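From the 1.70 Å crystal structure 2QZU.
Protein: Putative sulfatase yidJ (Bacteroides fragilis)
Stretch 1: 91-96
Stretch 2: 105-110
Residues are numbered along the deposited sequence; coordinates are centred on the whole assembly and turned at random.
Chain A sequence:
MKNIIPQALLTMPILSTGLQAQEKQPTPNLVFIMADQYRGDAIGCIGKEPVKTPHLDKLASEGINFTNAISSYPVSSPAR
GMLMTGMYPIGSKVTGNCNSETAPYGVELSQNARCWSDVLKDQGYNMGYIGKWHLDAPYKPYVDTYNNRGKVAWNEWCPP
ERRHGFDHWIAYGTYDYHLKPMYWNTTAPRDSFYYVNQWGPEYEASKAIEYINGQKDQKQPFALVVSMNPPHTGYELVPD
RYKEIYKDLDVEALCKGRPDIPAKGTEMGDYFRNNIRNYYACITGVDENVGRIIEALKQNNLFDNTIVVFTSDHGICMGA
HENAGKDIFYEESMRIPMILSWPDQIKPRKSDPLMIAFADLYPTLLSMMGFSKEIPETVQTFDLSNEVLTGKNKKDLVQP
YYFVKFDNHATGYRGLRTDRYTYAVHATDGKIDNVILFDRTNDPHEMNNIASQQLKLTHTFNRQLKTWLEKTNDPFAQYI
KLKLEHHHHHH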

# COMPACT_ATOMS: atom_id res chain seq x y z
N GLY A 91 -33.31 11.11 2.16
CA GLY A 91 -34.27 10.12 2.61
C GLY A 91 -33.67 8.78 3.01
O GLY A 91 -34.13 8.15 3.96
N SER A 92 -32.64 8.35 2.29
CA SER A 92 -31.99 7.07 2.59
C SER A 92 -31.18 7.18 3.87
O SER A 92 -30.87 6.17 4.51
CB SER A 92 -31.05 6.68 1.45
OG SER A 92 -29.83 7.41 1.53
N LYS A 93 -30.82 8.41 4.23
CA LYS A 93 -30.04 8.72 5.42
C LYS A 93 -28.54 8.43 5.27
O LYS A 93 -27.75 8.79 6.14
CB LYS A 93 -30.60 7.97 6.64
CG LYS A 93 -31.96 8.47 7.07
CD LYS A 93 -32.51 7.69 8.25
CE LYS A 93 -33.88 8.20 8.65
NZ LYS A 93 -34.84 8.11 7.52
N VAL A 94 -28.16 7.78 4.17
CA VAL A 94 -26.75 7.46 3.94
C VAL A 94 -26.15 8.60 3.11
O VAL A 94 -26.03 8.52 1.89
CB VAL A 94 -26.61 6.12 3.19
CG1 VAL A 94 -25.14 5.69 3.19
CG2 VAL A 94 -27.46 5.05 3.88
N THR A 95 -25.76 9.65 3.82
CA THR A 95 -25.22 10.86 3.22
C THR A 95 -23.72 10.89 2.97
O THR A 95 -23.21 11.81 2.33
CB THR A 95 -25.58 12.06 4.08
OG1 THR A 95 -25.11 11.83 5.42
CG2 THR A 95 -27.09 12.26 4.12
N GLY A 96 -23.02 9.89 3.49
CA GLY A 96 -21.58 9.79 3.30
C GLY A 96 -21.20 8.34 3.48
O GLY A 96 -22.08 7.50 3.66
N TYR A 105 -23.62 10.57 13.33
CA TYR A 105 -24.69 11.27 12.63
C TYR A 105 -25.73 10.32 12.06
O TYR A 105 -26.64 10.73 11.34
CB TYR A 105 -24.08 12.14 11.53
CG TYR A 105 -23.14 13.17 12.11
CD1 TYR A 105 -23.62 14.39 12.60
CD2 TYR A 105 -21.78 12.89 12.25
CE1 TYR A 105 -22.77 15.29 13.23
CE2 TYR A 105 -20.93 13.79 12.88
CZ TYR A 105 -21.42 14.98 13.36
OH TYR A 105 -20.57 15.87 13.99
N GLY A 106 -25.61 9.04 12.40
CA GLY A 106 -26.56 8.04 11.94
C GLY A 106 -26.45 7.70 10.47
O GLY A 106 -27.45 7.38 9.81
N VAL A 107 -25.24 7.76 9.94
CA VAL A 107 -25.03 7.46 8.53
C VAL A 107 -24.94 5.94 8.32
O VAL A 107 -23.86 5.34 8.43
CB VAL A 107 -23.75 8.17 8.01
CG1 VAL A 107 -23.53 7.84 6.54
CG2 VAL A 107 -23.91 9.67 8.18
N GLU A 108 -26.09 5.33 8.06
CA GLU A 108 -26.17 3.89 7.81
C GLU A 108 -27.59 3.56 7.36
O GLU A 108 -28.51 4.36 7.53
CB GLU A 108 -25.83 3.08 9.08
CG GLU A 108 -26.82 3.23 10.23
CD GLU A 108 -26.56 2.25 11.38
OE1 GLU A 108 -25.55 1.51 11.34
OE2 GLU A 108 -27.37 2.23 12.32
N LEU A 109 -27.77 2.37 6.79
CA LEU A 109 -29.08 1.95 6.33
C LEU A 109 -29.98 1.73 7.54
O LEU A 109 -29.57 1.10 8.52
CB LEU A 109 -28.96 0.65 5.53
CG LEU A 109 -30.24 0.09 4.90
CD1 LEU A 109 -30.79 1.08 3.88
CD2 LEU A 109 -29.93 -1.24 4.22
N SER A 110 -31.20 2.25 7.49
CA SER A 110 -32.13 2.09 8.60
C SER A 110 -32.66 0.66 8.65
O SER A 110 -32.99 0.09 7.62
CB SER A 110 -33.30 3.06 8.44
OG SER A 110 -34.24 2.90 9.49
O HOH W 1 -32.29 4.04 5.57

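This is a small, mostly apolar contact between two irregular segments, centred on two valines and joined at one end by a bridging water, with no direct hydrogen bond between the stretches. A helix ends at Ser92, and Lys93 leaves it with a positive phi of 77°. The Ser92 side chain reaches forward past Lys93, and its OG accepts a hydrogen bond from Val94 N at 3.1 Å, tying the end of the helix to the turn that follows. The end-to-end directions of the touching parts lie 120° apart, and the backbones come nearest at Val94 and Val107, whose CA atoms are 4.9 Å apart. Val107 loses the most surface to the other stretch. Its CG1 lies 4.3 Å from Val94 CG1, and its CG2 lies 3.7 Å from Thr95 OG1; a compact, branched side chain can thus touch several neighbours at once. Val94 CG2 also packs against backbone, 3.8 Å from Glu108 C. Val107 CG1 approaches Gly96 O to 3.2 Å, a tight contact that offers this carbonyl no hydrogen bond, and the oxygen has no partner anywhere in the model. Gly106 has a positive phi of 72°, a conformation that favours glycine. Water 1 supplies the polar link, donating to Ser92 O and accepting from Ser110 N, both at 2.8 Å from its oxygen.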